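Scarecrow-like protein 3 (Arabidopsis thaliana, PDB 6KPB) probably acts as a transcription factor in plant development, forming homodimers and binding zinc-finger proteins of the IDD group such as JACKDAW/IDD10. Local coordinates at residues K402-C407 and E414-L419; P144-S149 and S255-L260; N65-G70 and N106-S111; D376-K381 and I390-M395; Q94-Y99 and E366-Y371. All coordinates share one frame; numbering follows the deposited sequence.

Interaction 1: residues K402-C407 and E414-L419; sequences KNIISC and ERHEKL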
# COMPACT_ATOMS: atom_id res chain seq x y z
N LYS A 402 -9.02 13.58 4.07
CA LYS A 402 -7.93 13.90 3.16
C LYS A 402 -8.45 14.55 1.88
O LYS A 402 -7.85 15.51 1.37
CB LYS A 402 -7.14 12.63 2.83
CG LYS A 402 -6.11 12.79 1.73
CD LYS A 402 -5.25 11.54 1.61
CE LYS A 402 -5.30 10.95 0.21
NZ LYS A 402 -4.44 9.74 0.09
N ASN A 403 -9.57 14.06 1.35
CA ASN A 403 -10.11 14.62 0.12
C ASN A 403 -10.71 16.01 0.34
O ASN A 403 -10.62 16.87 -0.54
CB ASN A 403 -11.16 13.68 -0.47
CG ASN A 403 -11.63 14.11 -1.85
OD1 ASN A 403 -12.74 14.62 -2.01
ND2 ASN A 403 -10.77 13.92 -2.85
N ILE A 404 -11.31 16.24 1.51
CA ILE A 404 -11.89 17.55 1.80
C ILE A 404 -10.80 18.60 1.97
O ILE A 404 -10.98 19.76 1.58
CB ILE A 404 -12.79 17.46 3.05
CG1 ILE A 404 -14.03 16.60 2.76
CG2 ILE A 404 -13.20 18.84 3.52
CD1 ILE A 404 -14.81 16.23 4.00
N ILE A 405 -9.65 18.23 2.53
CA ILE A 405 -8.65 19.19 2.97
C ILE A 405 -7.56 19.39 1.93
O ILE A 405 -7.08 20.51 1.74
CB ILE A 405 -8.07 18.76 4.33
CG1 ILE A 405 -9.16 18.74 5.40
CG2 ILE A 405 -6.93 19.68 4.75
CD1 ILE A 405 -9.77 20.10 5.67
N SER A 406 -7.15 18.33 1.24
CA SER A 406 -5.97 18.39 0.38
C SER A 406 -6.29 18.45 -1.11
O SER A 406 -5.36 18.61 -1.91
CB SER A 406 -5.06 17.19 0.66
OG SER A 406 -5.63 15.99 0.15
N CYS A 407 -7.55 18.33 -1.51
CA CYS A 407 -7.91 18.30 -2.92
C CYS A 407 -8.69 19.55 -3.31
O CYS A 407 -9.28 20.24 -2.47
CB CYS A 407 -8.73 17.05 -3.26
SG CYS A 407 -7.78 15.51 -3.20
N GLU A 414 -15.68 14.78 -2.22
CA GLU A 414 -16.43 14.77 -0.96
C GLU A 414 -16.92 16.17 -0.60
O GLU A 414 -16.57 16.75 0.43
CB GLU A 414 -15.57 14.18 0.15
CG GLU A 414 -15.23 12.71 -0.02
CD GLU A 414 -16.47 11.83 -0.09
OE1 GLU A 414 -16.85 11.43 -1.21
OE2 GLU A 414 -17.07 11.56 0.97
N ARG A 415 -17.76 16.72 -1.48
CA ARG A 415 -18.30 18.07 -1.31
C ARG A 415 -19.65 17.97 -0.61
O ARG A 415 -20.72 18.12 -1.21
CB ARG A 415 -18.39 18.78 -2.66
CG ARG A 415 -17.04 19.03 -3.31
CD ARG A 415 -17.19 19.66 -4.68
NE ARG A 415 -15.90 20.13 -5.19
CZ ARG A 415 -15.45 21.38 -5.04
NH1 ARG A 415 -16.19 22.27 -4.39
NH2 ARG A 415 -14.27 21.72 -5.53
N HIS A 416 -19.59 17.71 0.69
CA HIS A 416 -20.80 17.55 1.48
C HIS A 416 -21.47 18.90 1.71
O HIS A 416 -20.81 19.90 1.98
CB HIS A 416 -20.47 16.89 2.82
CG HIS A 416 -19.65 15.64 2.69
ND1 HIS A 416 -18.73 15.26 3.64
CD2 HIS A 416 -19.60 14.70 1.72
CE1 HIS A 416 -18.15 14.13 3.26
NE2 HIS A 416 -18.66 13.77 2.10
N GLU A 417 -22.80 18.91 1.60
CA GLU A 417 -23.59 20.11 1.88
C GLU A 417 -24.79 19.72 2.73
O GLU A 417 -25.16 18.55 2.83
CB GLU A 417 -24.03 20.80 0.58
CG GLU A 417 -22.88 21.37 -0.24
CD GLU A 417 -23.34 22.31 -1.34
OE1 GLU A 417 -24.49 22.15 -1.81
OE2 GLU A 417 -22.56 23.20 -1.72
N LYS A 418 -25.40 20.73 3.35
CA LYS A 418 -26.49 20.47 4.28
C LYS A 418 -27.79 20.17 3.52
O LYS A 418 -27.90 20.38 2.31
CB LYS A 418 -26.69 21.64 5.23
CG LYS A 418 -25.56 21.81 6.24
CD LYS A 418 -26.06 22.45 7.53
CE LYS A 418 -26.83 21.46 8.39
NZ LYS A 418 -25.96 20.34 8.86
N LEU A 419 -28.77 19.67 4.27
CA LEU A 419 -30.03 19.22 3.68
C LEU A 419 -30.78 20.37 3.02
O LEU A 419 -31.41 20.19 1.97
CB LEU A 419 -30.90 18.56 4.75
CG LEU A 419 -32.36 18.26 4.41
CD1 LEU A 419 -32.46 17.23 3.29
CD2 LEU A 419 -33.10 17.79 5.65
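A helix side chain takes the place of a backbone partner here: the amide oxygen OD1 of Asn403 accepts the main-chain N of Glu414 at 3.0 Å, with an almost straight N-H...O angle of 170° and the donor tilted moderately from the carbonyl plane. In the GRAS fold this ties the last turns of helix 387-406, in the helical cap, to the loop that leads towards helix 419-428. Because CG of Asn403 stands anti to the backbone N (chi1 -172°), the amide projects at the loop, and its ND2 bonds to the carbonyl of Glu411. With an alanine here the amide is gone, and the N-H of Glu414 and the carbonyl of Glu411 would probably be left without these mates, so that this end of the loop would be held less firmly to the helix. Beside this bond the side chain of Ile404 lies against the loop: CG1 is 3.5 Å from the carbonyl O of Glu414 and 3.9 Å from its CB, while Ile404 CD1 reaches His416 CE1 at 4.0 Å, meeting the ring obliquely. The chain of Glu414 is bent at chi2 (-59°), and its OE1 bonds to NE2 of His261, a tie to a residue outside the loop. Within the loop, His416 NE2 donates to the other oxygen, Glu414 OE2, at 2.9 Å, this oxygen lying in the ring plane but being met from above the carboxylate plane.

Interaction 2: residues P144-S149 and S255-L260; sequences PILKVS and SSVLQL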
# COMPACT_ATOMS: atom_id res chain seq x y z
N PRO A 144 -25.28 2.80 12.70
CA PRO A 144 -26.67 2.60 12.27
C PRO A 144 -27.10 3.45 11.08
O PRO A 144 -28.29 3.47 10.77
CB PRO A 144 -27.46 3.00 13.52
CG PRO A 144 -26.64 4.12 14.08
CD PRO A 144 -25.19 3.79 13.80
N ILE A 145 -26.16 4.13 10.42
CA ILE A 145 -26.52 5.08 9.37
C ILE A 145 -27.22 4.36 8.22
O ILE A 145 -28.32 4.74 7.81
CB ILE A 145 -25.27 5.83 8.87
CG1 ILE A 145 -24.54 6.50 10.04
CG2 ILE A 145 -25.65 6.83 7.79
CD1 ILE A 145 -25.39 7.47 10.82
N LEU A 146 -26.59 3.31 7.70
CA LEU A 146 -27.12 2.65 6.51
C LEU A 146 -28.40 1.87 6.82
O LEU A 146 -29.32 1.82 5.99
CB LEU A 146 -26.06 1.73 5.91
CG LEU A 146 -24.93 2.45 5.17
CD1 LEU A 146 -23.89 1.46 4.67
CD2 LEU A 146 -25.49 3.27 4.02
N LYS A 147 -28.47 1.25 8.00
CA LYS A 147 -29.68 0.52 8.37
C LYS A 147 -30.89 1.45 8.43
O LYS A 147 -31.98 1.08 7.97
CB LYS A 147 -29.48 -0.18 9.72
CG LYS A 147 -28.47 -1.33 9.70
CD LYS A 147 -28.14 -1.76 11.12
CE LYS A 147 -27.04 -2.82 11.15
NZ LYS A 147 -27.59 -4.20 11.06
N VAL A 148 -30.72 2.64 9.00
CA VAL A 148 -31.81 3.61 9.04
C VAL A 148 -32.15 4.08 7.63
O VAL A 148 -33.33 4.14 7.25
CB VAL A 148 -31.44 4.80 9.95
CG1 VAL A 148 -32.45 5.92 9.79
CG2 VAL A 148 -31.36 4.35 11.40
N SER A 149 -31.13 4.41 6.84
CA SER A 149 -31.35 4.83 5.46
C SER A 149 -32.09 3.74 4.68
O SER A 149 -33.10 4.01 4.02
CB SER A 149 -30.01 5.16 4.79
OG SER A 149 -30.19 5.49 3.43
N SER A 255 -32.43 5.16 -6.08
CA SER A 255 -31.82 5.24 -4.76
C SER A 255 -30.41 5.79 -4.89
O SER A 255 -29.56 5.19 -5.56
CB SER A 255 -31.79 3.87 -4.09
OG SER A 255 -31.10 3.92 -2.85
N SER A 256 -30.15 6.93 -4.25
CA SER A 256 -28.86 7.61 -4.32
C SER A 256 -28.31 7.71 -2.90
O SER A 256 -28.64 8.64 -2.15
CB SER A 256 -29.01 8.99 -4.96
OG SER A 256 -27.75 9.62 -5.11
N VAL A 257 -27.46 6.76 -2.53
CA VAL A 257 -26.87 6.69 -1.20
C VAL A 257 -25.47 7.29 -1.29
O VAL A 257 -24.54 6.66 -1.81
CB VAL A 257 -26.84 5.26 -0.65
CG1 VAL A 257 -26.13 5.22 0.69
CG2 VAL A 257 -28.26 4.72 -0.53
N LEU A 258 -25.32 8.52 -0.79
CA LEU A 258 -24.03 9.20 -0.68
C LEU A 258 -23.36 9.41 -2.03
O LEU A 258 -22.13 9.40 -2.13
CB LEU A 258 -23.08 8.45 0.26
CG LEU A 258 -23.58 8.12 1.67
CD1 LEU A 258 -22.46 7.53 2.51
CD2 LEU A 258 -24.17 9.36 2.33
N GLN A 259 -24.15 9.62 -3.09
CA GLN A 259 -23.60 9.78 -4.43
C GLN A 259 -23.86 11.14 -5.06
O GLN A 259 -23.14 11.50 -5.99
CB GLN A 259 -24.17 8.70 -5.37
CG GLN A 259 -23.83 7.28 -4.94
CD GLN A 259 -22.35 7.11 -4.66
OE1 GLN A 259 -21.50 7.44 -5.48
NE2 GLN A 259 -22.04 6.59 -3.48
N LEU A 260 -24.84 11.90 -4.58
CA LEU A 260 -25.20 13.14 -5.25
C LEU A 260 -24.11 14.20 -5.11
O LEU A 260 -23.82 14.93 -6.06
CB LEU A 260 -26.53 13.66 -4.72
CG LEU A 260 -27.47 14.25 -5.77
CD1 LEU A 260 -27.71 13.24 -6.88
CD2 LEU A 260 -28.79 14.68 -5.14
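Leu146 and Val257 carry the tight part of this contact: Leu146 CD2 lies 3.9 Å from Val257 CG1, the two side chains crossing obliquely. Val257 presents CG1 by setting it anti to its backbone N (chi1 176°), and that places its other methyl, CG2, before Ser149. There the fit is looser, with Ser149 OG 4.5 Å from Val257 CG2, and the hydroxyl spends its polarity on Thr349 of the next strand. Looser still is the partly exposed flank beyond the strand end, where Leu258 CD1 stops 5.4 Å short of Leu146 CD2. The turn at this end is braced by Gln259 NE2, which donates to Val257 O at 3.0 Å with the carbonyl oxygen near the amide plane. Strand 251-257 runs parallel between strands 166-171 and 345-351 in the Rossmann-like core sheet. Helix 145-160 packs on this strand, flanked by helix 129-142, whose Phe139 and Phe140 touch Leu146, and by helix 438-448 with strand 456-461, which meet Val148.

Interaction 3: residues N65-G70 and N106-S111; sequences NHVASG and NRILKS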
# COMPACT_ATOMS: atom_id res chain seq x y z
N ASN A 65 -3.21 28.02 8.58
CA ASN A 65 -2.91 29.40 8.23
C ASN A 65 -1.56 29.50 7.53
O ASN A 65 -1.43 30.20 6.52
CB ASN A 65 -2.93 30.28 9.48
CG ASN A 65 -4.31 30.85 9.77
OD1 ASN A 65 -5.09 31.11 8.85
ND2 ASN A 65 -4.61 31.06 11.04
N HIS A 66 -0.55 28.79 8.04
CA HIS A 66 0.74 28.76 7.37
C HIS A 66 0.63 28.12 5.99
O HIS A 66 1.36 28.51 5.06
CB HIS A 66 1.76 28.01 8.22
CG HIS A 66 2.12 28.72 9.49
ND1 HIS A 66 2.75 28.09 10.55
CD2 HIS A 66 1.95 30.01 9.87
CE1 HIS A 66 2.95 28.97 11.52
NE2 HIS A 66 2.47 30.13 11.13
N VAL A 67 -0.26 27.13 5.83
CA VAL A 67 -0.52 26.56 4.51
C VAL A 67 -1.05 27.64 3.58
O VAL A 67 -0.57 27.80 2.45
CB VAL A 67 -1.49 25.38 4.62
CG1 VAL A 67 -1.83 24.84 3.23
CG2 VAL A 67 -0.91 24.28 5.49
N ALA A 68 -2.07 28.38 4.03
CA ALA A 68 -2.64 29.44 3.21
C ALA A 68 -1.62 30.53 2.92
O ALA A 68 -1.52 31.01 1.78
CB ALA A 68 -3.87 30.02 3.90
N SER A 69 -0.84 30.92 3.93
CA SER A 69 0.23 31.89 3.70
C SER A 69 1.29 31.34 2.76
O SER A 69 1.99 32.11 2.10
CB SER A 69 0.87 32.29 5.03
OG SER A 69 0.05 33.22 5.74
N GLY A 70 1.43 30.01 2.69
CA GLY A 70 2.41 29.40 1.83
C GLY A 70 3.80 29.28 2.42
O GLY A 70 4.73 28.92 1.69
N ASN A 106 -0.45 16.62 2.91
CA ASN A 106 -0.68 16.28 1.51
C ASN A 106 -0.99 17.51 0.68
O ASN A 106 -0.57 17.61 -0.48
CB ASN A 106 -1.81 15.25 1.40
CG ASN A 106 -1.38 13.97 0.72
OD1 ASN A 106 -0.80 13.08 1.34
ND2 ASN A 106 -1.66 13.87 -0.57
N ARG A 107 -1.72 18.47 1.26
CA ARG A 107 -2.09 19.67 0.51
C ARG A 107 -0.86 20.51 0.16
O ARG A 107 -0.70 20.93 -0.99
CB ARG A 107 -3.09 20.50 1.31
CG ARG A 107 -3.59 21.73 0.56
CD ARG A 107 -4.59 22.53 1.37
NE ARG A 107 -5.16 23.62 0.59
CZ ARG A 107 -6.23 23.50 -0.18
NH1 ARG A 107 -6.85 22.34 -0.28
NH2 ARG A 107 -6.67 24.55 -0.86
N ILE A 108 0.01 20.76 1.14
CA ILE A 108 1.21 21.53 0.86
C ILE A 108 2.17 20.76 -0.03
O ILE A 108 3.01 21.37 -0.71
CB ILE A 108 1.93 21.95 2.16
CG1 ILE A 108 2.58 20.74 2.82
CG2 ILE A 108 0.95 22.58 3.11
CD1 ILE A 108 2.93 20.98 4.27
N LEU A 109 2.08 19.43 -0.05
CA LEU A 109 2.86 18.66 -1.00
C LEU A 109 2.41 18.94 -2.43
O LEU A 109 3.23 18.92 -3.35
CB LEU A 109 2.75 17.17 -0.68
CG LEU A 109 3.77 16.25 -1.35
CD1 LEU A 109 5.18 16.65 -0.95
CD2 LEU A 109 3.50 14.80 -1.00
N LYS A 110 1.12 19.21 -2.62
CA LYS A 110 0.61 19.53 -3.95
C LYS A 110 1.08 20.90 -4.43
O LYS A 110 0.96 21.20 -5.62
CB LYS A 110 -0.91 19.47 -3.98
CG LYS A 110 -1.49 18.07 -3.84
CD LYS A 110 -2.98 18.07 -4.13
CE LYS A 110 -3.53 16.66 -4.21
NZ LYS A 110 -4.92 16.64 -4.76
N SER A 111 1.59 21.74 -3.53
CA SER A 111 2.11 23.04 -3.94
C SER A 111 3.38 22.93 -4.76
O SER A 111 3.79 23.92 -5.39
CB SER A 111 2.34 23.93 -2.71
OG SER A 111 3.32 23.37 -1.85
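Apolar contact comes first, between Val67 and Ile108, whose CA atoms stand 6.5 Å apart. Both methyls of the valine close on a single methyl of the isoleucine: Ile108 CG2 is 3.5 Å from Val67 CG2 and 3.6 Å from Val67 CG1, a snug fit with the side chains crossing at about a right angle. Ile108 holds its CG1 branch between the backbone N and the carbonyl carbon (chi1 72°), which leaves the short branch, CG2, to meet the valine. A second, mixed contact uses the aliphatic part of Arg107, with CD 4.1 Å from Val67 CG1; the same methyl lies at the edge of the guanidinium, near its plane. These residues join the C-terminal ends of helices 49-69 and 92-109 in the helical cap of the GRAS domain, both within the predicted first leucine repeat (LRI) region. Leu79 of helix 72-85 adds to the packing round Ile108, and Leu115 of the second subunit also packs on it, so the contact borders the dimer interface. Polar interactions lead outward from the pair. The extended chain of Arg107 (CG anti to the backbone N, chi1 -177°) carries its NH1 to the carbonyl of Ile405, while NH2 has a long, weak ion pair with Glu408.

Interaction 4: residues D376-K381 and I390-M395; sequences DCLETK and IKVEKM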
# COMPACT_ATOMS: atom_id res chain seq x y z
N ASP A 376 -16.16 10.22 17.89
CA ASP A 376 -16.59 10.11 19.28
C ASP A 376 -17.43 8.85 19.50
O ASP A 376 -17.31 8.20 20.55
CB ASP A 376 -17.36 11.36 19.70
CG ASP A 376 -17.32 11.60 21.20
OD1 ASP A 376 -17.43 10.63 21.97
OD2 ASP A 376 -17.18 12.78 21.60
N CYS A 377 -18.28 8.50 18.54
CA CYS A 377 -19.07 7.28 18.64
C CYS A 377 -18.17 6.07 18.87
O CYS A 377 -18.38 5.29 19.80
CB CYS A 377 -19.91 7.07 17.38
SG CYS A 377 -20.64 8.55 16.66
N LEU A 378 -17.16 5.91 18.01
CA LEU A 378 -16.27 4.76 18.12
C LEU A 378 -15.54 4.74 19.46
O LEU A 378 -15.30 3.67 20.03
CB LEU A 378 -15.27 4.76 16.97
CG LEU A 378 -15.88 4.51 15.59
CD1 LEU A 378 -14.87 4.79 14.49
CD2 LEU A 378 -16.39 3.09 15.50
N GLU A 379 -15.19 5.92 19.98
CA GLU A 379 -14.47 5.98 21.25
C GLU A 379 -15.34 5.50 22.41
O GLU A 379 -14.85 4.81 23.31
CB GLU A 379 -13.97 7.40 21.50
CG GLU A 379 -13.27 7.59 22.84
CD GLU A 379 -11.99 6.78 22.96
OE1 GLU A 379 -11.59 6.46 24.10
OE2 GLU A 379 -11.38 6.46 21.91
N THR A 380 -16.63 5.84 22.39
CA THR A 380 -17.51 5.43 23.48
C THR A 380 -18.01 4.00 23.35
O THR A 380 -18.68 3.51 24.27
CB THR A 380 -18.73 6.37 23.55
OG1 THR A 380 -19.58 6.13 22.43
CG2 THR A 380 -18.29 7.82 23.55
N LYS A 381 -17.69 3.31 22.25
CA LYS A 381 -18.31 2.02 21.99
C LYS A 381 -17.30 0.91 21.72
O LYS A 381 -17.52 -0.25 22.08
CB LYS A 381 -19.28 2.13 20.81
CG LYS A 381 -20.42 3.11 21.03
CD LYS A 381 -21.22 3.32 19.76
CE LYS A 381 -22.34 4.33 19.96
NZ LYS A 381 -23.37 3.85 20.92
N ILE A 390 -9.90 1.06 13.55
CA ILE A 390 -8.84 1.74 12.82
C ILE A 390 -9.11 1.70 11.32
O ILE A 390 -8.90 2.70 10.62
CB ILE A 390 -7.47 1.14 13.17
CG1 ILE A 390 -7.19 1.27 14.67
CG2 ILE A 390 -6.37 1.81 12.36
CD1 ILE A 390 -5.81 0.81 15.08
N LYS A 391 -9.57 0.56 10.81
CA LYS A 391 -9.89 0.46 9.39
C LYS A 391 -10.94 1.49 8.99
O LYS A 391 -10.79 2.19 7.98
CB LYS A 391 -10.39 -0.95 9.05
CG LYS A 391 -9.30 -2.00 8.94
CD LYS A 391 -9.67 -3.04 7.90
CE LYS A 391 -9.03 -4.39 8.19
NZ LYS A 391 -9.59 -4.99 9.44
N VAL A 392 -12.02 1.59 9.77
CA VAL A 392 -13.06 2.57 9.47
C VAL A 392 -12.50 3.99 9.58
O VAL A 392 -12.73 4.83 8.71
CB VAL A 392 -14.27 2.36 10.40
CG1 VAL A 392 -15.24 3.53 10.29
CG2 VAL A 392 -14.97 1.05 10.07
N GLU A 393 -11.76 4.26 10.66
CA GLU A 393 -11.23 5.60 10.87
C GLU A 393 -10.26 6.01 9.77
O GLU A 393 -10.24 7.17 9.36
CB GLU A 393 -10.56 5.68 12.24
CG GLU A 393 -11.54 5.71 13.41
CD GLU A 393 -10.87 5.53 14.75
OE1 GLU A 393 -9.69 5.11 14.78
OE2 GLU A 393 -11.51 5.81 15.79
N LYS A 394 -9.47 5.06 9.26
CA LYS A 394 -8.50 5.37 8.22
C LYS A 394 -9.10 5.29 6.82
O LYS A 394 -9.08 6.27 6.07
CB LYS A 394 -7.32 4.45 8.32
CG LYS A 394 -6.63 4.25 7.00
CD LYS A 394 -5.14 4.26 7.14
CE LYS A 394 -4.54 5.19 6.11
NZ LYS A 394 -3.16 4.82 5.78
N MET A 395 -9.61 4.11 6.44
CA MET A 395 -10.01 3.88 5.06
C MET A 395 -11.25 4.65 4.65
O MET A 395 -11.48 4.85 3.45
CB MET A 395 -10.22 2.39 4.81
CG MET A 395 -8.98 1.54 5.04
SD MET A 395 -9.16 -0.15 4.44
CE MET A 395 -7.54 -0.81 4.83
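Val392 is the first residue of 390-395 to touch Leu378, its CG1 standing 4.4 Å from Leu378 CD1. This is a loose approach for two methyls; Phe143 lies against both side chains and Leu138 of helix 129-142 against the valine. Glu393 follows and makes the closer approach. Its side chain and that of Leu378 come from opposite directions, and the leucine methyl CD1 settles on the aliphatic part, 3.6 Å from Glu393 CG and 3.7 Å from Glu393 OE2. The extended chain (chi2 169°) carries the carboxylate past the leucine to two arginines: OE2 forms a salt bridge with Arg389 NE, and OE1 with Arg95 NE of helix 92-109. Arg389 also pairs with Glu379, so it probably offsets the like charges of Glu379 OE2 and Glu393 OE2, which lie 6.2 Å apart. A leucine in place of Glu393 would probably leave Arg95 without its carboxylate mate and Arg389 with less to balance its charge. Residues 392-395 form a wider pi-type turn, and from it Lys394 extends its NZ to a weak hydrogen bond with Thr122 of the second subunit. The whole is an antiparallel helical hairpin, helix 360-381 folding back into helix 387-406 through a short connection, within the helical cap of the GRAS domain.

Interaction 5: residues Q94-Y99 and E366-Y371; sequences QRIAAY and ESLYTY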
# COMPACT_ATOMS: atom_id res chain seq x y z
N GLN A 94 -6.15 12.63 19.40
CA GLN A 94 -4.91 12.19 18.76
C GLN A 94 -5.20 11.54 17.41
O GLN A 94 -4.46 11.74 16.44
CB GLN A 94 -4.16 11.21 19.66
CG GLN A 94 -3.79 11.78 21.01
CD GLN A 94 -2.91 10.84 21.82
OE1 GLN A 94 -3.40 10.07 22.64
NE2 GLN A 94 -1.61 10.91 21.58
N ARG A 95 -6.27 10.75 17.33
CA ARG A 95 -6.63 10.12 16.07
C ARG A 95 -7.13 11.15 15.06
O ARG A 95 -6.73 11.14 13.89
CB ARG A 95 -7.67 9.03 16.31
CG ARG A 95 -7.18 7.93 17.26
CD ARG A 95 -8.34 7.17 17.91
NE ARG A 95 -8.58 5.87 17.29
CZ ARG A 95 -8.06 4.73 17.74
NH1 ARG A 95 -7.28 4.73 18.81
NH2 ARG A 95 -8.33 3.59 17.12
N ILE A 96 -8.00 12.06 15.51
CA ILE A 96 -8.48 13.14 14.64
C ILE A 96 -7.31 13.94 14.09
O ILE A 96 -7.20 14.18 12.89
CB ILE A 96 -9.47 14.04 15.40
CG1 ILE A 96 -10.83 13.36 15.54
CG2 ILE A 96 -9.62 15.38 14.69
CD1 ILE A 96 -11.68 13.42 14.29
N ALA A 97 -6.40 14.35 14.98
CA ALA A 97 -5.25 15.14 14.55
C ALA A 97 -4.39 14.39 13.55
O ALA A 97 -3.83 15.01 12.64
CB ALA A 97 -4.41 15.55 15.77
N ALA A 98 -4.30 13.06 13.67
CA ALA A 98 -3.44 12.29 12.77
C ALA A 98 -3.93 12.38 11.33
O ALA A 98 -3.12 12.55 10.41
CB ALA A 98 -3.37 10.84 13.23
N TYR A 99 -5.24 12.27 11.12
CA TYR A 99 -5.76 12.28 9.76
C TYR A 99 -5.84 13.68 9.17
O TYR A 99 -5.65 13.86 7.97
CB TYR A 99 -7.13 11.59 9.72
CG TYR A 99 -7.04 10.14 10.13
CD1 TYR A 99 -6.55 9.19 9.25
CD2 TYR A 99 -7.44 9.73 11.39
CE1 TYR A 99 -6.45 7.86 9.62
CE2 TYR A 99 -7.35 8.41 11.77
CZ TYR A 99 -6.85 7.48 10.88
OH TYR A 99 -6.76 6.16 11.26
N GLU A 366 -15.47 23.26 9.98
CA GLU A 366 -16.69 22.45 10.05
C GLU A 366 -16.36 20.96 10.09
O GLU A 366 -16.93 20.22 10.89
CB GLU A 366 -17.60 22.78 8.87
CG GLU A 366 -18.48 23.99 9.11
CD GLU A 366 -19.35 23.84 10.34
OE1 GLU A 366 -20.19 22.92 10.37
OE2 GLU A 366 -19.18 24.64 11.29
N SER A 367 -15.44 20.51 9.23
CA SER A 367 -15.12 19.09 9.19
C SER A 367 -14.52 18.61 10.50
O SER A 367 -14.70 17.45 10.88
CB SER A 367 -14.16 18.79 8.03
OG SER A 367 -12.96 19.53 8.16
N LEU A 368 -13.80 19.49 11.21
CA LEU A 368 -13.29 19.12 12.53
C LEU A 368 -14.43 18.79 13.48
O LEU A 368 -14.35 17.81 14.23
CB LEU A 368 -12.43 20.25 13.10
CG LEU A 368 -10.94 20.25 12.74
CD1 LEU A 368 -10.24 21.46 13.33
CD2 LEU A 368 -10.29 18.96 13.22
N TYR A 369 -15.51 19.57 13.44
CA TYR A 369 -16.65 19.30 14.32
C TYR A 369 -17.39 18.04 13.89
O TYR A 369 -17.81 17.25 14.74
CB TYR A 369 -17.59 20.50 14.34
CG TYR A 369 -17.13 21.62 15.25
CD1 TYR A 369 -17.51 21.65 16.58
CD2 TYR A 369 -16.33 22.65 14.77
CE1 TYR A 369 -17.10 22.67 17.42
CE2 TYR A 369 -15.91 23.67 15.60
CZ TYR A 369 -16.30 23.68 16.93
OH TYR A 369 -15.89 24.70 17.75
N THR A 370 -17.57 17.84 12.58
CA THR A 370 -18.32 16.68 12.11
C THR A 370 -17.61 15.39 12.47
O THR A 370 -18.21 14.48 13.06
CB THR A 370 -18.53 16.78 10.60
OG1 THR A 370 -19.29 17.96 10.28
CG2 THR A 370 -19.28 15.55 10.09
N TYR A 371 -16.33 15.28 12.12
CA TYR A 371 -15.60 14.03 12.35
C TYR A 371 -15.19 13.85 13.80
O TYR A 371 -14.91 12.71 14.21
CB TYR A 371 -14.39 13.96 11.43
CG TYR A 371 -14.79 13.77 9.98
CD1 TYR A 371 -15.06 12.51 9.48
CD2 TYR A 371 -14.92 14.86 9.13
CE1 TYR A 371 -15.45 12.33 8.16
CE2 TYR A 371 -15.30 14.69 7.81
CZ TYR A 371 -15.56 13.42 7.34
OH TYR A 371 -15.94 13.25 6.02
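Next to Tyr371, which receives Ile96 across the contact, the hydroxyl OG1 of Thr370 is gripped by three groups: it is hydrogen-bonded to His355 NE2, Arg472 NH2 and Ser353 OG, which should fix the rotation of this side chain on the far side of the helix. Towards helix 92-109 the contact is made by apolar side chains and one backbone carbonyl. From 94-99 Ile96 alone touches the other segment. Its CD1 lies 3.3 Å from Tyr371 O and 4.0 Å from Tyr371 CB, so the methyl rests against the backbone and root of the tyrosine rather than on its ring. The other branch works separately: Ile96 CG2, anti to the backbone N, meets Leu368 CD2 at 3.9 Å. The branch bearing CD1 stands anti to the carbonyl carbon instead (chi1 -75°), and one side chain thus bridges two positions one helical turn apart. Phe375 adds to this packing against Ile96, and Phe100 against Leu368. The Tyr371 ring leads away from the contact, with Ser367 O in its plane at the edge, and its OH bonds to Glu400 of helix 387-406. At 7.5 Å, Ile96 and Tyr371 have the closest CA pair of the two segments, a spacing that suits direct helix-to-helix packing. Such a seam, between helices of the predicted first leucine repeat (LRI) and PFYRE regions, is part of the helical cap of the GRAS fold.

Overall arrangement
Interactions 3, 4 and 5 lie between helices of the cap and interaction 1 ties a cap helix to a loop, whereas interaction 2 sets a helix on the core sheet and comes no nearer than about 6 Å (nearest atoms) to interaction 1. Interactions 4 and 5, with centres about 11 Å apart, are joined by the salt bridge from Glu393 OE1 to Arg95 NE at 2.9 Å. Tyr371 OH links interaction 5 to interaction 1, lying 3.6 Å from His416 CE1. Interaction 3 reaches interaction 1 through Arg107 NH1 and Ile405 O, 2.7 Å apart. The second subunit touches interactions 3, 4 and 5, and the bound peptide meets Asp376 of interaction 4 and Tyr369 of interaction 5.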